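PDB 4MTU: beta-alanyl-CoA:ammonia lyase 2 from Clostridium propionicum, which probably acts as a lyase that releases ammonia from beta-alanyl-CoA, and binds a zinc ion in its hot dog fold. Local coordinates for residues Met1-Lys5 with Glu134-Ala140; Met12-Ala17 with Val63-Asp67; Gln32-Val36 with Glu70-Trp74; Leu40-Asp45 with Ser82-Lys86. Residues are numbered along the deposited sequence.

Helix 27-45 lies against the antiparallel sheet of a hot dog fold, and contacts 3 and 4 are two successive places where it does so, their centres about 11 Å apart. They share more than the helix: Leu40 CD1 sits 3.7 Å from Trp74 N, and Trp74 O lies 2.9 Å from Lys86 N on the adjoining strand. Contact 1, about 10 Å from contact 4 between centres, closes the zinc end, with Ala140 CB 3.7 Å from Val44 CG2. Contact 2 is across the chain's centre, about 32 Å from contact 1 between centres, and reaches contact 3 where Met12 CE comes 3.3 Å from Tyr71 OH. Zinc is held within contact 4 by Asp45.

Contact 1. Residues Met1-Lys5 with Glu134-Ala140; sequences MVGKK and ESSFKDA
The N-terminal end of strand 4-11 of the hot dog fold meets a C-terminal loop built from a 3-10 turn at Ser135-Phe137 and a type I beta turn from Phe137 to Ala140. The 1-5 chain turns a corner at Gly3, whose phi/psi of 78/-169° suits glycine; its CA comes within 4.4 Å of the CA of Phe137, and the CA atoms of Val2 and Ala140 are 6.4 Å apart.

Packing centres on the Phe137 ring (chi1 m). Gly3 CA sits over one face, 3.8 Å from the centroid and 12° off the normal, a CH-pi contact at a place where a CB would clash with Phe137 CE2. The same Gly3 CA makes a CA-H...O contact of 3.3 Å to Ser136 O. Val2 CG1 touches Ala140 CB at 4.1 Å. Behind this, Phe137 and Ala140 pack on Val44 of helix 27-45, and Ala140 lies near the zinc site.

The polar part begins with a weak hydrogen bond from Lys4 N to Ser136 OG, 3.3 Å. Glu134 OE1 accepts from both Ser136 N and Ser136 OG, each at 2.8 Å. Lys4, p at chi1 and then fully extended, runs past the Phe137 ring, with Lys4 CG 3.9 Å from Phe137 CE1. It ends in a salt bridge, Lys4 NZ to Glu134 OE2, 2.8 Å.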
loop_
_atom_site.group_PDB
_atom_site.type_symbol
_atom_site.label_atom_id
_atom_site.label_comp_id
_atom_site.label_asym_id
_atom_site.label_seq_id
_atom_site.Cartn_x
_atom_site.Cartn_y
_atom_site.Cartn_z
ATOM N N MET A 1 -9.583 -14.160 32.193
ATOM C CA MET A 1 -8.583 -13.338 31.509
ATOM C C MET A 1 -7.208 -13.349 32.159
ATOM O O MET A 1 -7.112 -13.143 33.381
ATOM C CB MET A 1 -9.060 -11.889 31.450
ATOM C CG MET A 1 -8.233 -11.002 30.530
ATOM S SD MET A 1 -8.796 -9.325 30.287
ATOM C CE MET A 1 -10.449 -9.491 29.661
ATOM N N VAL A 2 -6.151 -13.535 31.406
ATOM C CA VAL A 2 -4.816 -13.443 31.940
ATOM C C VAL A 2 -4.221 -12.122 31.442
ATOM O O VAL A 2 -4.109 -11.908 30.234
ATOM C CB VAL A 2 -3.934 -14.588 31.430
ATOM C CG1 VAL A 2 -2.543 -14.429 31.948
ATOM C CG2 VAL A 2 -4.557 -15.890 31.896
ATOM N N GLY A 3 -3.841 -11.256 32.331
ATOM C CA GLY A 3 -3.329 -9.955 31.906
ATOM C C GLY A 3 -4.439 -9.032 31.500
ATOM O O GLY A 3 -5.642 -9.261 31.726
ATOM N N LYS A 4 -4.112 -7.933 30.898
ATOM C CA LYS A 4 -5.048 -6.873 30.501
ATOM C C LYS A 4 -5.546 -7.171 29.092
ATOM O O LYS A 4 -4.897 -7.809 28.296
ATOM C CB LYS A 4 -4.332 -5.497 30.516
ATOM C CG LYS A 4 -3.363 -5.144 29.416
ATOM C CD LYS A 4 -2.594 -3.842 29.604
ATOM C CE LYS A 4 -1.556 -3.511 28.551
ATOM N NZ LYS A 4 -0.689 -2.295 28.867
ATOM N N LYS A 5 -6.696 -6.592 28.776
ATOM C CA LYS A 5 -7.229 -6.557 27.429
ATOM C C LYS A 5 -6.410 -5.564 26.621
ATOM O O LYS A 5 -6.180 -4.454 27.074
ATOM C CB LYS A 5 -8.711 -6.212 27.502
ATOM C CG LYS A 5 -9.483 -6.225 26.209
ATOM C CD LYS A 5 -10.996 -5.974 26.442
ATOM C CE LYS A 5 -11.707 -7.018 27.278
ATOM N NZ LYS A 5 -13.227 -6.953 27.348
ATOM N N GLU A 134 5.258 -7.002 30.816
ATOM C CA GLU A 134 4.331 -5.902 31.100
ATOM C C GLU A 134 3.673 -6.256 32.445
ATOM O O GLU A 134 3.299 -7.426 32.667
ATOM C CB GLU A 134 3.374 -5.669 29.980
ATOM C CG GLU A 134 2.694 -4.316 29.958
ATOM C CD GLU A 134 1.454 -4.200 30.822
ATOM O OE1 GLU A 134 0.931 -5.210 31.322
ATOM O OE2 GLU A 134 0.943 -3.036 30.954
ATOM N N SER A 135 3.564 -5.307 33.356
ATOM C CA SER A 135 3.201 -5.567 34.733
ATOM C C SER A 135 1.875 -6.267 34.904
ATOM O O SER A 135 1.730 -7.095 35.850
ATOM C CB SER A 135 3.287 -4.278 35.557
ATOM O OG SER A 135 2.343 -3.321 35.070
ATOM N N SER A 136 0.885 -6.044 34.037
ATOM C CA SER A 136 -0.410 -6.700 34.210
ATOM C C SER A 136 -0.338 -8.205 33.944
ATOM O O SER A 136 -1.285 -8.936 34.297
ATOM C CB SER A 136 -1.490 -6.061 33.352
ATOM O OG SER A 136 -1.416 -6.449 32.053
ATOM N N PHE A 137 0.735 -8.675 33.363
ATOM C CA PHE A 137 0.932 -10.091 32.994
ATOM C C PHE A 137 1.818 -10.822 33.981
ATOM O O PHE A 137 2.168 -11.982 33.730
ATOM C CB PHE A 137 1.491 -10.229 31.573
ATOM C CG PHE A 137 0.501 -9.735 30.522
ATOM C CD1 PHE A 137 0.295 -8.383 30.285
ATOM C CD2 PHE A 137 -0.270 -10.611 29.768
ATOM C CE1 PHE A 137 -0.645 -7.924 29.351
ATOM C CE2 PHE A 137 -1.181 -10.201 28.819
ATOM C CZ PHE A 137 -1.400 -8.856 28.640
ATOM N N LYS A 138 2.176 -10.192 35.082
ATOM C CA LYS A 138 3.178 -10.739 35.994
ATOM C C LYS A 138 2.730 -12.055 36.567
ATOM O O LYS A 138 3.564 -12.881 36.939
ATOM C CB LYS A 138 3.491 -9.749 37.134
ATOM C CG LYS A 138 2.418 -9.457 38.143
ATOM N N ASP A 139 1.446 -12.317 36.675
ATOM C CA ASP A 139 1.125 -13.618 37.296
ATOM C C ASP A 139 0.689 -14.624 36.249
ATOM O O ASP A 139 0.059 -15.613 36.648
ATOM C CB ASP A 139 0.083 -13.270 38.351
ATOM C CG ASP A 139 0.771 -12.510 39.500
ATOM O OD1 ASP A 139 1.820 -13.016 39.979
ATOM O OD2 ASP A 139 0.365 -11.407 39.943
ATOM N N ALA A 140 1.070 -14.300 35.021
ATOM C CA ALA A 140 0.932 -15.356 34.049
ATOM C C ALA A 140 1.742 -16.535 34.588
ATOM O O ALA A 140 2.884 -16.685 34.944
ATOM C CB ALA A 140 1.434 -14.974 32.681
#

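Contact 2. Residues Met12-Ala17 with Val63-Asp67; sequences MSAKDA and VYVGD
Two loops of the hot dog fold interlock here, one joining strand 4-11 to helix 27-45 and one leading into strand 68-78. Met12 and Val65 lie nearest across them, CA to CA 5.1 Å. An ST turn, Ser13 OG accepting from Lys15 N (3.1 Å), leads into and overlaps the 3-10 segment 14-16; Tyr64-Asp67 is a type II beta turn, with Gly66 at phi/psi 89/-4°. Two backbone hydrogen bonds clamp the loops: Met12 N to Asp67 O and Gly66 N to Met12 O, both 2.8 Å.

The main bump is Val65 (chi1 t), which fills the hollow of the 3-10 turn: CG2 meets Ala17 CB and Ser13 O, each at 3.7 Å, and CG1 lies 3.7 Å from Ala14 N. Conversely, Met12 (chi1 and chi2 m) lays CB 3.6 Å from Tyr64 O and CG 3.7 Å from Val63 CG1. At this subunit boundary Val65 also packs on Thr20 of a third subunit. Within the chain, Met12 and Val63 pack on Met69 of strand 68-78, Asp16 bridges to Arg28 of helix 27-45, and Asp67 to Lys91 of strand 82-95.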
loop_
_atom_site.group_PDB
_atom_site.type_symbol
_atom_site.label_atom_id
_atom_site.label_comp_id
_atom_site.label_asym_id
_atom_site.label_seq_id
_atom_site.Cartn_x
_atom_site.Cartn_y
_atom_site.Cartn_z
ATOM N N MET A 12 -10.795 3.303 9.239
ATOM C CA MET A 12 -10.795 2.798 7.884
ATOM C C MET A 12 -10.706 3.953 6.894
ATOM O O MET A 12 -11.626 4.783 6.856
ATOM C CB MET A 12 -12.078 2.005 7.610
ATOM C CG MET A 12 -12.299 0.776 8.503
ATOM S SD MET A 12 -11.118 -0.552 8.280
ATOM C CE MET A 12 -9.865 -0.203 9.536
ATOM N N SER A 13 -9.607 4.049 6.199
ATOM C CA SER A 13 -9.484 5.069 5.180
ATOM C C SER A 13 -9.903 4.522 3.841
ATOM O O SER A 13 -10.234 3.336 3.693
ATOM C CB SER A 13 -8.056 5.641 5.093
ATOM O OG SER A 13 -7.247 4.737 4.415
ATOM N N ALA A 14 -9.855 5.380 2.810
ATOM C CA ALA A 14 -10.143 4.908 1.450
ATOM C C ALA A 14 -9.188 3.770 1.061
ATOM O O ALA A 14 -9.563 2.923 0.243
ATOM C CB ALA A 14 -10.035 6.078 0.476
ATOM N N LYS A 15 -7.999 3.712 1.597
ATOM C CA LYS A 15 -7.024 2.684 1.358
ATOM C C LYS A 15 -7.431 1.315 1.887
ATOM O O LYS A 15 -6.887 0.307 1.466
ATOM C CB LYS A 15 -5.669 3.082 1.967
ATOM C CG LYS A 15 -5.144 4.424 1.423
ATOM C CD LYS A 15 -3.996 4.926 2.280
ATOM C CE LYS A 15 -3.399 6.206 1.765
ATOM N NZ LYS A 15 -4.316 7.312 1.948
ATOM N N ASP A 16 -8.383 1.272 2.820
ATOM C CA ASP A 16 -8.895 0.047 3.386
ATOM C C ASP A 16 -10.052 -0.517 2.568
ATOM O O ASP A 16 -10.419 -1.683 2.766
ATOM C CB ASP A 16 -9.330 0.253 4.835
ATOM C CG ASP A 16 -8.110 0.525 5.721
ATOM O OD1 ASP A 16 -7.264 -0.402 5.845
ATOM O OD2 ASP A 16 -8.006 1.636 6.280
ATOM N N ALA A 17 -10.641 0.261 1.649
ATOM C CA ALA A 17 -11.656 -0.319 0.785
ATOM C C ALA A 17 -11.058 -1.494 0.051
ATOM O O ALA A 17 -9.892 -1.470 -0.354
ATOM C CB ALA A 17 -12.134 0.716 -0.224
ATOM N N VAL A 63 -18.295 -3.276 7.221
ATOM C CA VAL A 63 -17.393 -2.183 7.541
ATOM C C VAL A 63 -17.094 -1.420 6.244
ATOM O O VAL A 63 -16.817 -2.052 5.227
ATOM C CB VAL A 63 -16.098 -2.760 8.171
ATOM C CG1 VAL A 63 -15.095 -1.645 8.413
ATOM C CG2 VAL A 63 -16.396 -3.496 9.462
ATOM N N TYR A 64 -17.148 -0.102 6.366
ATOM C CA TYR A 64 -16.946 0.805 5.220
ATOM C C TYR A 64 -15.846 1.800 5.476
ATOM O O TYR A 64 -15.494 2.112 6.631
ATOM C CB TYR A 64 -18.243 1.570 4.960
ATOM C CG TYR A 64 -19.403 0.691 4.512
ATOM C CD1 TYR A 64 -19.547 0.365 3.189
ATOM C CD2 TYR A 64 -20.297 0.220 5.451
ATOM C CE1 TYR A 64 -20.608 -0.468 2.791
ATOM C CE2 TYR A 64 -21.341 -0.582 5.115
ATOM C CZ TYR A 64 -21.474 -0.904 3.781
ATOM O OH TYR A 64 -22.557 -1.722 3.384
ATOM N N VAL A 65 -15.342 2.387 4.402
ATOM C CA VAL A 65 -14.473 3.577 4.464
ATOM C C VAL A 65 -15.144 4.585 5.381
ATOM O O VAL A 65 -16.359 4.850 5.286
ATOM C CB VAL A 65 -14.272 4.152 3.063
ATOM C CG1 VAL A 65 -13.504 5.460 3.116
ATOM C CG2 VAL A 65 -13.559 3.141 2.179
ATOM N N GLY A 66 -14.338 5.194 6.271
ATOM C CA GLY A 66 -14.782 6.205 7.191
ATOM C C GLY A 66 -15.296 5.675 8.499
ATOM O O GLY A 66 -15.617 6.427 9.421
ATOM N N ASP A 67 -15.357 4.361 8.637
ATOM C CA ASP A 67 -15.661 3.767 9.944
ATOM C C ASP A 67 -14.427 3.876 10.836
ATOM O O ASP A 67 -13.291 3.615 10.432
ATOM C CB ASP A 67 -16.033 2.300 9.789
ATOM C CG ASP A 67 -17.410 2.089 9.181
ATOM O OD1 ASP A 67 -18.200 3.060 9.050
ATOM O OD2 ASP A 67 -17.740 0.873 8.921
#

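Contact 3. Residues Gln32-Val36 with Glu70-Trp74; sequences QWGDV and EYHGW
This is helix-on-sheet packing near the centre of the chain, where the long helix of the hot dog fold rests on strand 68-78. The axes of helix segment 32-36 and strand segment 70-74 approach to 8.3 Å and cross at -42°. Trp33 pairs with Tyr71 (CA atoms 6.7 Å apart) and Val36 with Gly73 (6.1 Å).

No hydrogen bond joins the two; shape does the work. Tyr71 (chi1 m) points toward the helix, and Gln32 (chi1 t, chi2 p) lays CG over its ring face, a CH-pi contact 3.7 Å from the centroid. Tyr71 CB also touches Trp33 CD1 at 4.1 Å and Val36 CG2 at 4.2 Å. Val36 (chi1 t) then drops into the gap left by Gly73: CG1 is 3.6 Å from Gly73 N, and a CB on that glycine would clash with it. On the strand's other face, His72 NE2 donates to Glu70 OE2, 2.9 Å.

The polar ends of the helix residues are satisfied outside the pair, Gln32 by Arg28 and His8, Trp33 NE1 by Glu88 O. Strand 68-78 runs between strands 4-11 and 82-95, bonded through Tyr71 to His8 and His72 to Glu88, while Trp33 extends across to Tyr54 and Ile57 of strand 50-59.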
loop_
_atom_site.group_PDB
_atom_site.type_symbol
_atom_site.label_atom_id
_atom_site.label_comp_id
_atom_site.label_asym_id
_atom_site.label_seq_id
_atom_site.Cartn_x
_atom_site.Cartn_y
_atom_site.Cartn_z
ATOM N N GLN A 32 -5.845 -7.060 11.751
ATOM C CA GLN A 32 -5.678 -6.333 12.996
ATOM C C GLN A 32 -5.615 -7.271 14.201
ATOM O O GLN A 32 -4.799 -7.037 15.107
ATOM C CB GLN A 32 -6.790 -5.269 13.202
ATOM C CG GLN A 32 -6.297 -4.168 14.078
ATOM C CD GLN A 32 -5.166 -3.394 13.469
ATOM O OE1 GLN A 32 -5.180 -3.119 12.250
ATOM N NE2 GLN A 32 -4.185 -3.035 14.241
ATOM N N TRP A 33 -6.434 -8.311 14.218
ATOM C CA TRP A 33 -6.363 -9.290 15.331
ATOM C C TRP A 33 -4.982 -9.959 15.366
ATOM O O TRP A 33 -4.512 -10.266 16.472
ATOM C CB TRP A 33 -7.447 -10.308 15.170
ATOM C CG TRP A 33 -8.835 -9.811 15.512
ATOM C CD1 TRP A 33 -9.166 -8.760 16.308
ATOM C CD2 TRP A 33 -10.061 -10.409 15.076
ATOM N NE1 TRP A 33 -10.545 -8.642 16.404
ATOM C CE2 TRP A 33 -11.105 -9.666 15.638
ATOM C CE3 TRP A 33 -10.352 -11.478 14.223
ATOM C CZ2 TRP A 33 -12.472 -9.986 15.428
ATOM C CZ3 TRP A 33 -11.664 -11.786 14.000
ATOM C CH2 TRP A 33 -12.719 -11.040 14.589
ATOM N N GLY A 34 -4.337 -10.166 14.225
ATOM C CA GLY A 34 -2.993 -10.702 14.260
ATOM C C GLY A 34 -2.052 -9.781 15.045
ATOM O O GLY A 34 -1.218 -10.253 15.833
ATOM N N ASP A 35 -2.182 -8.471 14.829
ATOM C CA ASP A 35 -1.330 -7.501 15.532
ATOM C C ASP A 35 -1.694 -7.382 17.014
ATOM O O ASP A 35 -0.825 -7.208 17.861
ATOM C CB ASP A 35 -1.378 -6.164 14.850
ATOM C CG ASP A 35 -0.771 -6.090 13.476
ATOM O OD1 ASP A 35 -0.160 -7.123 13.035
ATOM O OD2 ASP A 35 -0.892 -4.990 12.864
ATOM N N VAL A 36 -2.997 -7.498 17.348
ATOM C CA VAL A 36 -3.425 -7.539 18.741
ATOM C C VAL A 36 -2.817 -8.758 19.437
ATOM O O VAL A 36 -2.289 -8.683 20.546
ATOM C CB VAL A 36 -4.982 -7.561 18.839
ATOM C CG1 VAL A 36 -5.430 -7.777 20.264
ATOM C CG2 VAL A 36 -5.559 -6.251 18.311
ATOM N N GLU A 70 -12.462 -0.389 16.641
ATOM C CA GLU A 70 -11.679 -0.903 17.746
ATOM C C GLU A 70 -11.584 -2.426 17.648
ATOM O O GLU A 70 -12.523 -3.127 17.207
ATOM C CB GLU A 70 -12.248 -0.583 19.075
ATOM C CG GLU A 70 -12.190 0.793 19.402
ATOM C CD GLU A 70 -12.247 1.133 20.890
ATOM O OE1 GLU A 70 -11.861 2.232 21.235
ATOM O OE2 GLU A 70 -12.726 0.299 21.719
ATOM N N TYR A 71 -10.445 -2.961 18.050
ATOM C CA TYR A 71 -10.146 -4.370 17.955
ATOM C C TYR A 71 -9.611 -4.769 19.337
ATOM O O TYR A 71 -8.575 -4.282 19.734
ATOM C CB TYR A 71 -9.141 -4.678 16.866
ATOM C CG TYR A 71 -9.551 -4.099 15.535
ATOM C CD1 TYR A 71 -10.217 -4.879 14.601
ATOM C CD2 TYR A 71 -9.280 -2.798 15.195
ATOM C CE1 TYR A 71 -10.592 -4.354 13.367
ATOM C CE2 TYR A 71 -9.654 -2.268 13.964
ATOM C CZ TYR A 71 -10.306 -3.039 13.049
ATOM O OH TYR A 71 -10.644 -2.473 11.852
ATOM N N HIS A 72 -10.367 -5.610 20.019
ATOM C CA HIS A 72 -10.027 -6.027 21.379
ATOM C C HIS A 72 -9.508 -7.466 21.355
ATOM O O HIS A 72 -9.996 -8.319 20.596
ATOM C CB HIS A 72 -11.284 -5.999 22.268
ATOM C CG HIS A 72 -11.896 -4.632 22.388
ATOM N ND1 HIS A 72 -12.829 -4.404 23.356
ATOM C CD2 HIS A 72 -11.750 -3.527 21.673
ATOM C CE1 HIS A 72 -13.196 -3.112 23.227
ATOM N NE2 HIS A 72 -12.561 -2.568 22.195
ATOM N N GLY A 73 -8.503 -7.764 22.197
ATOM C CA GLY A 73 -8.078 -9.113 22.370
ATOM C C GLY A 73 -7.563 -9.342 23.771
ATOM O O GLY A 73 -7.059 -8.427 24.435
ATOM N N TRP A 74 -7.672 -10.603 24.202
ATOM C CA TRP A 74 -7.126 -10.952 25.533
ATOM C C TRP A 74 -6.786 -12.449 25.509
ATOM O O TRP A 74 -7.292 -13.241 24.738
ATOM C CB TRP A 74 -8.116 -10.619 26.634
ATOM C CG TRP A 74 -9.437 -11.286 26.577
ATOM C CD1 TRP A 74 -9.758 -12.454 27.214
ATOM C CD2 TRP A 74 -10.597 -10.869 25.845
ATOM N NE1 TRP A 74 -11.058 -12.756 26.924
ATOM C CE2 TRP A 74 -11.606 -11.822 26.089
ATOM C CE3 TRP A 74 -10.882 -9.802 25.006
ATOM C CZ2 TRP A 74 -12.894 -11.701 25.517
ATOM C CZ3 TRP A 74 -12.126 -9.689 24.463
ATOM C CH2 TRP A 74 -13.134 -10.613 24.695
#

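Contact 4. Residues Leu40-Asp45 with Ser82-Lys86; sequences LMVYVD and SYTCK. With ZN (zinc ion), chain B; SO4 (sulfate ion), chain C.
Sulfur and aromatic carbon make the centre. Met41 (chi1 and chi2 m) places SD over one face of the Tyr83 ring, 3.8 Å from the centroid and 25° off the normal, a Met-aromatic contact whose closest pair is SD to Tyr83 CG at 3.5 Å. Cys85 SG receives Met41 CE and Leu40 CD1, each at 4.1 Å, and Val44 CG1 lies 3.7 Å from Tyr83 CE2. Tyr83 and Cys85, both with chi1 m, point toward the helix.

Helix segment 40-45 and strand segment 82-86 stand well apart, axes 11.0 Å at closest and N-to-C directions 130° apart, so long side chains span the gap; the nearest CA pairs are Met41-Tyr83 (8.3 Å) and Leu40-Cys85 (8.8 Å).

Farther out, Tyr83 OH donates a 2.6 Å hydrogen bond to Asp45 OD1. Asp45 chelates zinc through both oxygens, OD1 at 2.3 Å and OD2 at 2.1 Å. Three waters at 2.1-2.2 Å and His142 complete the ligands, and water 1 donates to Val44 O (2.8 Å). At the strand's start, Ser82 N bonds O4 of a sulfate, 3.3 Å, probably from the crystallisation liquor. The whole is helix-on-sheet packing of a hot dog fold, with a zinc site at the C-terminal end of the helix segment.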
loop_
_atom_site.group_PDB
_atom_site.type_symbol
_atom_site.label_atom_id
_atom_site.label_comp_id
_atom_site.label_asym_id
_atom_site.label_seq_id
_atom_site.Cartn_x
_atom_site.Cartn_y
_atom_site.Cartn_z
ATOM N N LEU A 40 -0.191 -9.072 22.723
ATOM C CA LEU A 40 -0.417 -9.933 23.867
ATOM C C LEU A 40 0.786 -10.896 24.123
ATOM O O LEU A 40 1.145 -11.114 25.272
ATOM C CB LEU A 40 -1.685 -10.759 23.701
ATOM C CG LEU A 40 -3.012 -9.981 23.715
ATOM C CD1 LEU A 40 -4.140 -10.846 23.212
ATOM C CD2 LEU A 40 -3.321 -9.506 25.118
ATOM N N MET A 41 1.342 -11.421 23.056
ATOM C CA MET A 41 2.444 -12.354 23.187
ATOM C C MET A 41 3.714 -11.636 23.642
ATOM O O MET A 41 4.504 -12.194 24.457
ATOM C CB MET A 41 2.646 -13.120 21.873
ATOM C CG MET A 41 1.501 -14.040 21.536
ATOM S SD MET A 41 1.122 -15.291 22.790
ATOM C CE MET A 41 -0.234 -14.535 23.670
ATOM N N VAL A 42 3.948 -10.447 23.150
ATOM C CA VAL A 42 5.058 -9.645 23.640
ATOM C C VAL A 42 4.944 -9.479 25.152
ATOM O O VAL A 42 5.919 -9.623 25.904
ATOM C CB VAL A 42 5.106 -8.265 22.911
ATOM C CG1 VAL A 42 6.150 -7.355 23.578
ATOM C CG2 VAL A 42 5.397 -8.475 21.421
ATOM N N TYR A 43 3.745 -9.137 25.602
ATOM C CA TYR A 43 3.546 -8.898 27.030
ATOM C C TYR A 43 3.634 -10.148 27.910
ATOM O O TYR A 43 4.137 -10.089 29.018
ATOM C CB TYR A 43 2.210 -8.188 27.273
ATOM C CG TYR A 43 2.109 -6.816 26.672
ATOM C CD1 TYR A 43 3.215 -6.028 26.373
ATOM C CD2 TYR A 43 0.858 -6.264 26.376
ATOM C CE1 TYR A 43 3.108 -4.783 25.811
ATOM C CE2 TYR A 43 0.762 -5.018 25.820
ATOM C CZ TYR A 43 1.860 -4.261 25.533
ATOM O OH TYR A 43 1.764 -3.026 24.939
ATOM N N VAL A 44 3.133 -11.274 27.411
ATOM C CA VAL A 44 3.085 -12.476 28.258
ATOM C C VAL A 44 4.419 -13.204 28.291
ATOM O O VAL A 44 4.745 -13.848 29.301
ATOM C CB VAL A 44 1.918 -13.420 27.849
ATOM C CG1 VAL A 44 2.222 -14.213 26.629
ATOM C CG2 VAL A 44 1.558 -14.280 29.063
ATOM N N ASP A 45 5.199 -13.160 27.206
ATOM C CA ASP A 45 6.434 -13.965 27.136
ATOM C C ASP A 45 7.530 -13.347 26.283
ATOM O O ASP A 45 8.534 -14.039 26.023
ATOM C CB ASP A 45 6.165 -15.412 26.826
ATOM C CG ASP A 45 6.013 -16.325 28.011
ATOM O OD1 ASP A 45 5.070 -17.128 28.096
ATOM O OD2 ASP A 45 6.856 -16.229 28.963
ATOM N N SER A 82 1.360 -22.852 23.609
ATOM C CA SER A 82 0.276 -22.259 22.880
ATOM C C SER A 82 -0.552 -21.418 23.839
ATOM O O SER A 82 -0.608 -21.675 25.046
ATOM C CB SER A 82 -0.534 -23.354 22.194
ATOM O OG SER A 82 -1.533 -23.772 23.097
ATOM N N TYR A 83 -1.146 -20.364 23.323
ATOM C CA TYR A 83 -1.882 -19.381 24.067
ATOM C C TYR A 83 -3.235 -19.161 23.364
ATOM O O TYR A 83 -3.248 -18.841 22.168
ATOM C CB TYR A 83 -1.108 -18.059 24.132
ATOM C CG TYR A 83 0.295 -18.161 24.630
ATOM C CD1 TYR A 83 1.318 -18.647 23.852
ATOM C CD2 TYR A 83 0.625 -17.729 25.918
ATOM C CE1 TYR A 83 2.618 -18.753 24.282
ATOM C CE2 TYR A 83 1.957 -17.850 26.356
ATOM C CZ TYR A 83 2.936 -18.337 25.556
ATOM O OH TYR A 83 4.246 -18.442 25.972
ATOM N N THR A 84 -4.308 -19.388 24.089
ATOM C CA THR A 84 -5.649 -19.236 23.494
ATOM C C THR A 84 -6.133 -17.856 23.827
ATOM O O THR A 84 -6.186 -17.483 24.987
ATOM C CB THR A 84 -6.608 -20.293 24.079
ATOM O OG1 THR A 84 -6.022 -21.583 23.857
ATOM C CG2 THR A 84 -7.983 -20.153 23.416
ATOM N N CYS A 85 -6.542 -17.107 22.769
ATOM C CA CYS A 85 -6.938 -15.743 22.872
ATOM C C CYS A 85 -8.352 -15.553 22.287
ATOM O O CYS A 85 -8.756 -16.285 21.393
ATOM C CB CYS A 85 -5.943 -14.829 22.155
ATOM S SG CYS A 85 -4.280 -14.879 22.821
ATOM N N LYS A 86 -9.039 -14.548 22.794
ATOM C CA LYS A 86 -10.350 -14.115 22.264
ATOM C C LYS A 86 -10.212 -12.746 21.705
ATOM O O LYS A 86 -9.472 -11.907 22.218
ATOM C CB LYS A 86 -11.423 -14.168 23.331
ATOM C CG LYS A 86 -11.667 -15.621 23.817
ATOM C CD LYS A 86 -13.117 -16.032 23.629
HETATM ZN ZN ZN B . 5.867 -17.658 30.213
HETATM S S SO4 C . 0.221 -26.610 24.647
HETATM O O1 SO4 C . 1.601 -26.297 24.196
HETATM O O2 SO4 C . 0.236 -27.804 25.437
HETATM O O3 SO4 C . -0.632 -26.798 23.423
HETATM O O4 SO4 C . -0.168 -25.271 25.253
HETATM O O HOH W 1 4.553 -16.100 30.932
HETATM O O HOH W 2 6.791 -17.390 32.078
HETATM O O HOH W 3 7.417 -19.021 29.781
#